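Long-range contacts in beta-fructofuranosidase, insoluble isoenzyme CWINV1 (Arabidopsis thaliana, PDB 2OXB), which hydrolyses terminal non-reducing beta-D-fructofuranoside residues, acting on sucrose and 1-kestose and, less readily, on neokestose and levan: residues Asp145-Trp150 with Gln199-Phe204; Asp368-Phe373 with Ser474-Ile479; Gly410-Ala415 with Phe512-Gly517. The protein carries 1 engineered substitution. All coordinates share one frame; numbering follows the deposited sequence.

Interaction 1. Residues Asp145-Trp150 with Gln199-Phe204; sequences DPTTAW and QCPDFF. Engineered in segment 199-204: Q199 (natural residue Glu). With FRU (beta-D-fructofuranose), chain B; GLC (alpha-D-glucopyranose), chain C.
Alongside D145 and T147 run C200 and D202: the irregular segment 145-150 and the chain from Q199 to F203 keep end-to-end directions only 10° apart. The pair illustrates how two sequence motifs of a glycoside hydrolase family 32 propeller, R144-D145-P146 and the one reaching from Q199 to D202, meet at one sugar. The chi1 of D145 (-56°) sets CG anti to the carbonyl carbon, and the carboxylate then bridges protein and ligand. Its OD2 takes a nearly straight bond from C200 N (3.2 Å), which arrives on the anti side and somewhat out of the carboxylate plane. The same OD2 accepts fructose O3 at 2.9 Å, and D145 OD1 accepts fructose O4 at 2.9 Å. Two hydroxyls of one ring thus fix the carboxylate's rotation, with a backbone amide as second support. Q199, an engineered replacement of the natural glutamate, bends at chi2 so that its end leads off toward the sugars. There OE1 receives fructose O1 at 2.9 Å and glucose O2 at 2.7 Å, and Y275 OH binds it too. The C200 side chain, for its part, lies against that of the active-site residue D19. Farther along, the P201 ring rests against D145 CB and T147. At the far end F203 CD2 lies 4.0 Å above one face of the W150 indole, offset toward its rim, with the ring planes 43° apart. A water receives a weak bond from T148 N and has F203 O within reach of its protons. Outside the pair, T147 and W150 bond through their backbones to strand 157-165, while strand 201-207 pairs with strand 226-234, where F203 packs on H228 and L230.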
loop_
_atom_site.group_PDB
_atom_site.type_symbol
_atom_site.label_atom_id
_atom_site.label_comp_id
_atom_site.label_asym_id
_atom_site.label_seq_id
_atom_site.Cartn_x
_atom_site.Cartn_y
_atom_site.Cartn_z
ATOM N N ASP A 145 7.553 -7.933 -13.877
ATOM C CA ASP A 145 7.144 -6.721 -13.191
ATOM C C ASP A 145 7.910 -5.467 -13.541
ATOM O O ASP A 145 8.564 -4.868 -12.695
ATOM C CB ASP A 145 7.187 -6.961 -11.697
ATOM C CG ASP A 145 6.342 -8.131 -11.298
ATOM O OD1 ASP A 145 5.468 -8.506 -12.102
ATOM O OD2 ASP A 145 6.542 -8.670 -10.194
ATOM N N PRO A 146 7.836 -5.054 -14.811
ATOM C CA PRO A 146 8.526 -3.850 -15.274
ATOM C C PRO A 146 7.836 -2.600 -14.756
ATOM O O PRO A 146 6.606 -2.490 -14.749
ATOM C CB PRO A 146 8.453 -3.965 -16.793
ATOM C CG PRO A 146 7.149 -4.667 -17.005
ATOM C CD PRO A 146 7.167 -5.742 -15.931
ATOM N N THR A 147 8.655 -1.660 -14.315
ATOM C CA THR A 147 8.200 -0.387 -13.778
ATOM C C THR A 147 7.879 0.593 -14.898
ATOM O O THR A 147 7.981 0.284 -16.084
ATOM C CB THR A 147 9.309 0.276 -12.966
ATOM O OG1 THR A 147 10.345 0.712 -13.860
ATOM C CG2 THR A 147 9.886 -0.682 -11.977
ATOM N N THR A 148 7.507 1.796 -14.490
ATOM C CA THR A 148 7.230 2.859 -15.426
ATOM C C THR A 148 8.613 3.242 -15.942
ATOM O O THR A 148 9.630 3.024 -15.265
ATOM C CB THR A 148 6.595 4.076 -14.715
ATOM O OG1 THR A 148 5.287 3.733 -14.245
ATOM C CG2 THR A 148 6.508 5.271 -15.651
ATOM N N ALA A 149 8.645 3.832 -17.129
ATOM C CA ALA A 149 9.898 4.228 -17.752
ATOM C C ALA A 149 10.169 5.728 -17.660
ATOM O O ALA A 149 9.273 6.554 -17.864
ATOM C CB ALA A 149 9.907 3.772 -19.209
ATOM N N TRP A 150 11.423 6.056 -17.358
ATOM C CA TRP A 150 11.889 7.429 -17.220
ATOM C C TRP A 150 13.049 7.696 -18.178
ATOM O O TRP A 150 14.011 6.921 -18.252
ATOM C CB TRP A 150 12.336 7.673 -15.786
ATOM C CG TRP A 150 13.498 6.814 -15.364
ATOM C CD1 TRP A 150 14.825 7.164 -15.359
ATOM C CD2 TRP A 150 13.435 5.472 -14.851
ATOM N NE1 TRP A 150 15.581 6.132 -14.867
ATOM C CE2 TRP A 150 14.758 5.082 -14.547
ATOM C CE3 TRP A 150 12.391 4.567 -14.615
ATOM C CZ2 TRP A 150 15.063 3.821 -14.017
ATOM C CZ3 TRP A 150 12.689 3.316 -14.090
ATOM C CH2 TRP A 150 14.014 2.952 -13.796
ATOM N N GLN A 199 10.252 -8.223 -6.435
ATOM C CA GLN A 199 9.037 -8.062 -7.235
ATOM C C GLN A 199 8.491 -6.663 -7.258
ATOM O O GLN A 199 8.929 -5.807 -6.504
ATOM C CB GLN A 199 7.935 -9.005 -6.756
ATOM C CG GLN A 199 8.082 -10.403 -7.298
ATOM C CD GLN A 199 7.686 -11.431 -6.281
ATOM O OE1 GLN A 199 6.516 -11.520 -5.907
ATOM N NE2 GLN A 199 8.664 -12.214 -5.809
ATOM N N CYS A 200 7.516 -6.450 -8.133
ATOM C CA CYS A 200 6.870 -5.145 -8.284
ATOM C C CYS A 200 7.766 -3.989 -7.875
ATOM O O CYS A 200 7.502 -3.314 -6.877
ATOM C CB CYS A 200 5.564 -5.089 -7.479
ATOM S SG CYS A 200 4.227 -6.034 -8.206
ATOM N N PRO A 201 8.860 -3.767 -8.627
ATOM C CA PRO A 201 9.784 -2.671 -8.322
ATOM C C PRO A 201 9.180 -1.359 -8.812
ATOM O O PRO A 201 8.449 -1.318 -9.810
ATOM C CB PRO A 201 11.042 -3.044 -9.111
ATOM C CG PRO A 201 10.470 -3.702 -10.337
ATOM C CD PRO A 201 9.386 -4.597 -9.731
ATOM N N ASP A 202 9.498 -0.282 -8.112
ATOM C CA ASP A 202 8.982 1.010 -8.486
ATOM C C ASP A 202 10.045 2.041 -8.202
ATOM O O ASP A 202 10.617 2.055 -7.126
ATOM C CB ASP A 202 7.704 1.309 -7.702
ATOM C CG ASP A 202 7.055 2.586 -8.144
ATOM O OD1 ASP A 202 6.879 2.769 -9.365
ATOM O OD2 ASP A 202 6.719 3.411 -7.282
ATOM N N PHE A 203 10.327 2.889 -9.177
ATOM C CA PHE A 203 11.350 3.897 -8.990
ATOM C C PHE A 203 10.758 5.243 -9.373
ATOM O O PHE A 203 10.209 5.395 -10.466
ATOM C CB PHE A 203 12.567 3.567 -9.854
ATOM C CG PHE A 203 13.787 4.341 -9.492
ATOM C CD1 PHE A 203 14.445 4.096 -8.289
ATOM C CD2 PHE A 203 14.291 5.302 -10.359
ATOM C CE1 PHE A 203 15.598 4.795 -7.948
ATOM C CE2 PHE A 203 15.439 6.014 -10.044
ATOM C CZ PHE A 203 16.100 5.759 -8.831
ATOM N N PHE A 204 10.869 6.206 -8.452
ATOM C CA PHE A 204 10.325 7.565 -8.615
ATOM C C PHE A 204 10.980 8.608 -7.686
ATOM O O PHE A 204 11.383 8.295 -6.565
ATOM C CB PHE A 204 8.805 7.547 -8.343
ATOM C CG PHE A 204 8.454 7.212 -6.922
ATOM C CD1 PHE A 204 8.503 8.188 -5.925
ATOM C CD2 PHE A 204 8.147 5.899 -6.561
ATOM C CE1 PHE A 204 8.254 7.856 -4.597
ATOM C CE2 PHE A 204 7.894 5.561 -5.230
ATOM C CZ PHE A 204 7.949 6.535 -4.246
HETATM C C1 FRU B . 2.759 -10.459 -6.938
HETATM C C2 FRU B . 2.964 -11.396 -8.135
HETATM C C3 FRU B . 3.800 -10.717 -9.238
HETATM C C4 FRU B . 3.263 -11.312 -10.508
HETATM C C5 FRU B . 1.802 -11.561 -10.132
HETATM C C6 FRU B . 1.255 -12.882 -10.632
HETATM O O1 FRU B . 3.982 -10.179 -6.281
HETATM O O2 FRU B . 3.518 -12.740 -7.887
HETATM O O3 FRU B . 5.199 -10.960 -9.125
HETATM O O4 FRU B . 3.372 -10.407 -11.611
HETATM O O5 FRU B . 1.704 -11.580 -8.715
HETATM O O6 FRU B . 1.112 -12.798 -12.039
HETATM C C1 GLC C . 3.903 -13.154 -6.530
HETATM C C2 GLC C . 5.049 -14.188 -6.614
HETATM C C3 GLC C . 4.573 -15.539 -7.156
HETATM C C4 GLC C . 3.476 -16.035 -6.214
HETATM C C5 GLC C . 2.312 -15.015 -6.179
HETATM C C6 GLC C . 1.167 -15.421 -5.239
HETATM O O2 GLC C . 6.099 -13.654 -7.429
HETATM O O3 GLC C . 5.654 -16.478 -7.198
HETATM O O4 GLC C . 3.015 -17.300 -6.680
HETATM O O5 GLC C . 2.781 -13.716 -5.735
HETATM O O6 GLC C . 1.684 -15.682 -3.925
HETATM O O HOH W 1 8.311 3.728 -12.181
#

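Interaction 2. Residues Asp368-Phe373 with Ser474-Ile479; sequences DVEVLF and SLRALI
V369 faces A477 across two antiparallel strands of the C-terminal beta-sandwich, and the pair marks the tight end of the contact. V369 N binds A477 O at 2.6 Å and A477 N binds V369 O at 2.9 Å, closing a hydrogen-bonded pair. On the same face V369 CB meets A477 CB at 3.5 Å, and V369 CG2, set anti to the carbonyl carbon, reaches I479 CG1. This apolar face packs on the opposing sheet and so belongs to the sandwich core. Toward the other end the ladder relaxes: V371 N holds L475 O, but the return bond from L475 N to V371 O is weak. The opposite face carries D368, E370, L372, S474 and R476, and here E370 and L372 are partly exposed. L372 CD1 lies beside S474 OG, whose polar partner is K490 NZ. E370 OE1 touches R476 at CD but lies 4.2 Å from R476 NE, well out of the guanidinium plane, with no N-H aimed at it. R476, extended from CG to NE, rises from this face and brings its guanidinium to D368, whose CG stands anti to its backbone N (chi1 -172°). The two flat groups lie only 15° apart, yet both bonds are bent and weak: R476 NH2 to D368 OD2 at 3.0 Å, R476 NE to D368 OD1 at 3.3 Å. R339 gives D368 a second salt bridge, and W330 meets the R476 guanidinium in a cation-pi contact. With both N-H bonds bent, attraction between charges probably counts for more here than any single N-H, and the cluster would probably favour the ionised forms.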
loop_
_atom_site.group_PDB
_atom_site.type_symbol
_atom_site.label_atom_id
_atom_site.label_comp_id
_atom_site.label_asym_id
_atom_site.label_seq_id
_atom_site.Cartn_x
_atom_site.Cartn_y
_atom_site.Cartn_z
ATOM N N ASP A 368 -15.352 6.590 8.973
ATOM C CA ASP A 368 -14.030 7.194 9.034
ATOM C C ASP A 368 -13.800 7.625 10.480
ATOM O O ASP A 368 -14.478 8.534 10.984
ATOM C CB ASP A 368 -13.980 8.420 8.120
ATOM C CG ASP A 368 -12.580 8.987 7.974
ATOM O OD1 ASP A 368 -11.831 9.015 8.974
ATOM O OD2 ASP A 368 -12.227 9.431 6.861
ATOM N N VAL A 369 -12.858 6.976 11.158
ATOM C CA VAL A 369 -12.580 7.336 12.542
ATOM C C VAL A 369 -11.389 8.268 12.583
ATOM O O VAL A 369 -10.573 8.270 11.675
ATOM C CB VAL A 369 -12.253 6.110 13.413
ATOM C CG1 VAL A 369 -12.329 6.502 14.889
ATOM C CG2 VAL A 369 -13.196 4.967 13.091
ATOM N N GLU A 370 -11.286 9.059 13.639
ATOM C CA GLU A 370 -10.171 9.984 13.757
ATOM C C GLU A 370 -10.115 10.538 15.190
ATOM O O GLU A 370 -11.060 11.166 15.664
ATOM C CB GLU A 370 -10.331 11.099 12.712
ATOM C CG GLU A 370 -9.091 11.936 12.485
ATOM C CD GLU A 370 -9.198 12.835 11.263
ATOM O OE1 GLU A 370 -9.608 12.334 10.191
ATOM O OE2 GLU A 370 -8.863 14.043 11.363
ATOM N N VAL A 371 -9.008 10.278 15.883
ATOM C CA VAL A 371 -8.835 10.720 17.271
ATOM C C VAL A 371 -7.554 11.529 17.453
ATOM O O VAL A 371 -6.617 11.441 16.655
ATOM C CB VAL A 371 -8.750 9.504 18.247
ATOM C CG1 VAL A 371 -9.039 9.945 19.670
ATOM C CG2 VAL A 371 -9.703 8.407 17.811
ATOM N N LEU A 372 -7.518 12.316 18.518
ATOM C CA LEU A 372 -6.350 13.118 18.842
ATOM C C LEU A 372 -6.138 12.934 20.339
ATOM O O LEU A 372 -6.749 13.624 21.151
ATOM C CB LEU A 372 -6.600 14.590 18.491
ATOM C CG LEU A 372 -5.737 15.214 17.375
ATOM C CD1 LEU A 372 -5.982 14.521 16.044
ATOM C CD2 LEU A 372 -6.056 16.707 17.259
ATOM N N PHE A 373 -5.289 11.977 20.697
ATOM C CA PHE A 373 -5.016 11.682 22.096
ATOM C C PHE A 373 -4.012 12.656 22.702
ATOM O O PHE A 373 -3.063 13.082 22.040
ATOM C CB PHE A 373 -4.481 10.258 22.252
ATOM C CG PHE A 373 -5.469 9.183 21.891
ATOM C CD1 PHE A 373 -6.546 8.899 22.717
ATOM C CD2 PHE A 373 -5.288 8.414 20.739
ATOM C CE1 PHE A 373 -7.424 7.857 22.405
ATOM C CE2 PHE A 373 -6.155 7.376 20.419
ATOM C CZ PHE A 373 -7.221 7.096 21.250
ATOM N N SER A 474 -2.196 11.556 16.933
ATOM C CA SER A 474 -3.266 11.326 15.974
ATOM C C SER A 474 -3.356 9.839 15.660
ATOM O O SER A 474 -2.418 9.076 15.926
ATOM C CB SER A 474 -3.007 12.093 14.667
ATOM O OG SER A 474 -3.108 13.493 14.843
ATOM N N LEU A 475 -4.494 9.447 15.090
ATOM C CA LEU A 475 -4.768 8.071 14.697
ATOM C C LEU A 475 -6.087 8.063 13.936
ATOM O O LEU A 475 -7.136 8.392 14.484
ATOM C CB LEU A 475 -4.873 7.163 15.925
ATOM C CG LEU A 475 -5.302 5.713 15.659
ATOM C CD1 LEU A 475 -4.347 5.054 14.687
ATOM C CD2 LEU A 475 -5.344 4.956 16.962
ATOM N N ARG A 476 -6.031 7.705 12.665
ATOM C CA ARG A 476 -7.230 7.678 11.864
ATOM C C ARG A 476 -7.570 6.237 11.580
ATOM O O ARG A 476 -6.707 5.375 11.639
ATOM C CB ARG A 476 -7.001 8.437 10.568
ATOM C CG ARG A 476 -8.206 8.509 9.691
ATOM C CD ARG A 476 -7.940 9.452 8.558
ATOM N NE ARG A 476 -8.869 9.232 7.470
ATOM C CZ ARG A 476 -8.752 9.794 6.281
ATOM N NH1 ARG A 476 -7.743 10.616 6.029
ATOM N NH2 ARG A 476 -9.639 9.512 5.339
ATOM N N ALA A 477 -8.831 5.972 11.278
ATOM C CA ALA A 477 -9.240 4.615 10.998
ATOM C C ALA A 477 -10.320 4.546 9.936
ATOM O O ALA A 477 -11.441 4.973 10.164
ATOM C CB ALA A 477 -9.736 3.967 12.269
ATOM N N LEU A 478 -9.975 4.033 8.764
ATOM C CA LEU A 478 -10.963 3.866 7.719
ATOM C C LEU A 478 -11.662 2.592 8.143
ATOM O O LEU A 478 -10.994 1.606 8.472
ATOM C CB LEU A 478 -10.301 3.613 6.375
ATOM C CG LEU A 478 -9.729 4.757 5.549
ATOM C CD1 LEU A 478 -10.843 5.728 5.190
ATOM C CD2 LEU A 478 -8.619 5.437 6.319
ATOM N N ILE A 479 -12.992 2.592 8.148
ATOM C CA ILE A 479 -13.730 1.396 8.551
ATOM C C ILE A 479 -14.620 0.848 7.433
ATOM O O ILE A 479 -15.565 1.503 7.006
ATOM C CB ILE A 479 -14.620 1.676 9.783
ATOM C CG1 ILE A 479 -13.849 2.511 10.811
ATOM C CG2 ILE A 479 -15.072 0.360 10.404
ATOM C CD1 ILE A 479 -12.516 1.919 11.234
#

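Interaction 3. Residues Gly410-Ala415 with Phe512-Gly517; sequences GLMVLA and FAFNYG
M412 places CG anti to its carbonyl carbon (chi1 -57°) and F514 turns its ring between backbone N and carbonyl carbon (chi1 66°), and these two torsions bring the M412 CG methylene over one face of the F514 ring, with the sulfur beside it. The result is a Met-aromatic contact between antiparallel strands of the C-terminal beta-sandwich, in the sheet opposite the one that holds R476. M412 CG sits nearly above the ring centre, 3.5 Å from the F514 centroid, as a CH-pi contact. Beyond it SD stands obliquely, 4.1 Å from the same centroid, and a bend at chi3 (-98°) carries CE between F514 CD1 and F512 CB, 3.6 Å from the latter. One methionine therefore spans two aromatic residues of the neighbouring strand, which share it as a single partner. The ring of F514 is also bordered by glycine, with G410 CA at its edge in the ring plane. An alanine in place of F514 would probably open a gap beside G410 and leave M412 CG without its aromatic face, the thioether freer to turn. M412 N gives F512 O a bond of 2.8 Å, whereas those from F512 N to M412 O and from F514 N to G410 O are weak. R356 of strand 355-359 touches M412, F512 and Y516, and S424 and Y426 of strand 423-431 pack on F514, so the pair lies between further strands. After the chain turns its corner at L414, A415 comes back to F512, its CB at the ring edge, close to the ring plane and 3.5 Å from CD2.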
loop_
_atom_site.group_PDB
_atom_site.type_symbol
_atom_site.label_atom_id
_atom_site.label_comp_id
_atom_site.label_asym_id
_atom_site.label_seq_id
_atom_site.Cartn_x
_atom_site.Cartn_y
_atom_site.Cartn_z
ATOM N N GLY A 410 -6.155 3.145 22.192
ATOM C CA GLY A 410 -6.432 3.483 20.807
ATOM C C GLY A 410 -7.896 3.262 20.476
ATOM O O GLY A 410 -8.781 3.733 21.191
ATOM N N LEU A 411 -8.161 2.520 19.410
ATOM C CA LEU A 411 -9.534 2.269 18.990
ATOM C C LEU A 411 -9.934 0.811 18.928
ATOM O O LEU A 411 -9.093 -0.072 18.795
ATOM C CB LEU A 411 -9.771 2.870 17.603
ATOM C CG LEU A 411 -9.741 4.388 17.453
ATOM C CD1 LEU A 411 -9.784 4.768 15.969
ATOM C CD2 LEU A 411 -10.935 4.972 18.210
ATOM N N MET A 412 -11.236 0.574 19.038
ATOM C CA MET A 412 -11.797 -0.766 18.902
ATOM C C MET A 412 -12.891 -0.607 17.848
ATOM O O MET A 412 -13.907 0.065 18.072
ATOM C CB MET A 412 -12.398 -1.271 20.210
ATOM C CG MET A 412 -11.431 -1.278 21.369
ATOM S SD MET A 412 -11.896 -2.475 22.639
ATOM C CE MET A 412 -12.726 -1.448 23.784
ATOM N N VAL A 413 -12.647 -1.196 16.682
ATOM C CA VAL A 413 -13.583 -1.120 15.569
ATOM C C VAL A 413 -14.280 -2.443 15.376
ATOM O O VAL A 413 -13.830 -3.461 15.904
ATOM C CB VAL A 413 -12.872 -0.746 14.258
ATOM C CG1 VAL A 413 -12.226 0.640 14.392
ATOM C CG2 VAL A 413 -11.820 -1.799 13.926
ATOM N N LEU A 414 -15.366 -2.418 14.603
ATOM C CA LEU A 414 -16.169 -3.608 14.339
ATOM C C LEU A 414 -16.251 -4.419 15.614
ATOM O O LEU A 414 -16.256 -5.639 15.581
ATOM C CB LEU A 414 -15.563 -4.480 13.228
ATOM C CG LEU A 414 -15.700 -4.063 11.763
ATOM C CD1 LEU A 414 -14.729 -2.942 11.482
ATOM C CD2 LEU A 414 -15.430 -5.245 10.835
ATOM N N ALA A 415 -16.288 -3.730 16.745
ATOM C CA ALA A 415 -16.381 -4.415 18.020
ATOM C C ALA A 415 -17.763 -5.058 18.125
ATOM O O ALA A 415 -18.752 -4.540 17.602
ATOM C CB ALA A 415 -16.148 -3.441 19.156
ATOM N N PHE A 512 -15.389 1.808 19.674
ATOM C CA PHE A 512 -14.980 1.989 21.055
ATOM C C PHE A 512 -13.665 2.706 21.210
ATOM O O PHE A 512 -12.681 2.373 20.552
ATOM C CB PHE A 512 -14.871 0.631 21.757
ATOM C CG PHE A 512 -16.188 0.077 22.223
ATOM C CD1 PHE A 512 -16.776 0.548 23.401
ATOM C CD2 PHE A 512 -16.850 -0.903 21.476
ATOM C CE1 PHE A 512 -18.002 0.056 23.831
ATOM C CE2 PHE A 512 -18.077 -1.403 21.889
ATOM C CZ PHE A 512 -18.659 -0.925 23.074
ATOM N N ALA A 513 -13.644 3.696 22.093
ATOM C CA ALA A 513 -12.415 4.417 22.350
ATOM C C ALA A 513 -11.985 3.916 23.706
ATOM O O ALA A 513 -12.680 4.142 24.693
ATOM C CB ALA A 513 -12.674 5.900 22.386
ATOM N N PHE A 514 -10.855 3.217 23.762
ATOM C CA PHE A 514 -10.395 2.687 25.042
ATOM C C PHE A 514 -9.004 3.130 25.520
ATOM O O PHE A 514 -8.295 3.890 24.856
ATOM C CB PHE A 514 -10.473 1.151 25.042
ATOM C CG PHE A 514 -9.528 0.484 24.083
ATOM C CD1 PHE A 514 -9.323 -0.890 24.138
ATOM C CD2 PHE A 514 -8.825 1.226 23.136
ATOM C CE1 PHE A 514 -8.428 -1.513 23.268
ATOM C CE2 PHE A 514 -7.928 0.612 22.263
ATOM C CZ PHE A 514 -7.729 -0.757 22.330
ATOM N N ASN A 515 -8.651 2.639 26.702
ATOM C CA ASN A 515 -7.390 2.920 27.373
ATOM C C ASN A 515 -7.401 2.004 28.584
ATOM O O ASN A 515 -7.914 2.362 29.638
ATOM C CB ASN A 515 -7.328 4.391 27.813
ATOM C CG ASN A 515 -6.241 4.655 28.845
ATOM O OD1 ASN A 515 -5.088 4.225 28.695
ATOM N ND2 ASN A 515 -6.602 5.377 29.897
ATOM N N TYR A 516 -6.866 0.804 28.416
ATOM C CA TYR A 516 -6.826 -0.166 29.496
ATOM C C TYR A 516 -5.501 -0.101 30.248
ATOM O O TYR A 516 -5.208 -0.965 31.081
ATOM C CB TYR A 516 -7.042 -1.575 28.932
ATOM C CG TYR A 516 -8.477 -1.884 28.559
ATOM C CD1 TYR A 516 -8.775 -2.719 27.481
ATOM C CD2 TYR A 516 -9.536 -1.342 29.281
ATOM C CE1 TYR A 516 -10.099 -2.996 27.123
ATOM C CE2 TYR A 516 -10.856 -1.612 28.938
ATOM C CZ TYR A 516 -11.135 -2.436 27.859
ATOM O OH TYR A 516 -12.445 -2.670 27.502
ATOM N N GLY A 517 -4.708 0.933 29.962
ATOM C CA GLY A 517 -3.417 1.086 30.610
ATOM C C GLY A 517 -3.488 1.675 32.010
ATOM O O GLY A 517 -4.569 1.962 32.531
#

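From the N terminus, the chain first closes the loop between 145-150 and 199-204, bringing together two parts of the N-terminal propeller domain at the bound sugars; this loop is complete before either of the others opens. Interaction 2 then opens at 368-373, and 410-415 follows before 474-479 closes it, so that interaction 3, finished at 512-517, crosses it. The crossing has a physical counterpart: V369 CG1 lies 3.3 Å from L411 CD1, and I479 packs on V413 and L414, joining the two sheets of the C-terminal sandwich face to face. Interaction 1 stays apart, its centre about 32 Å from that of interaction 2.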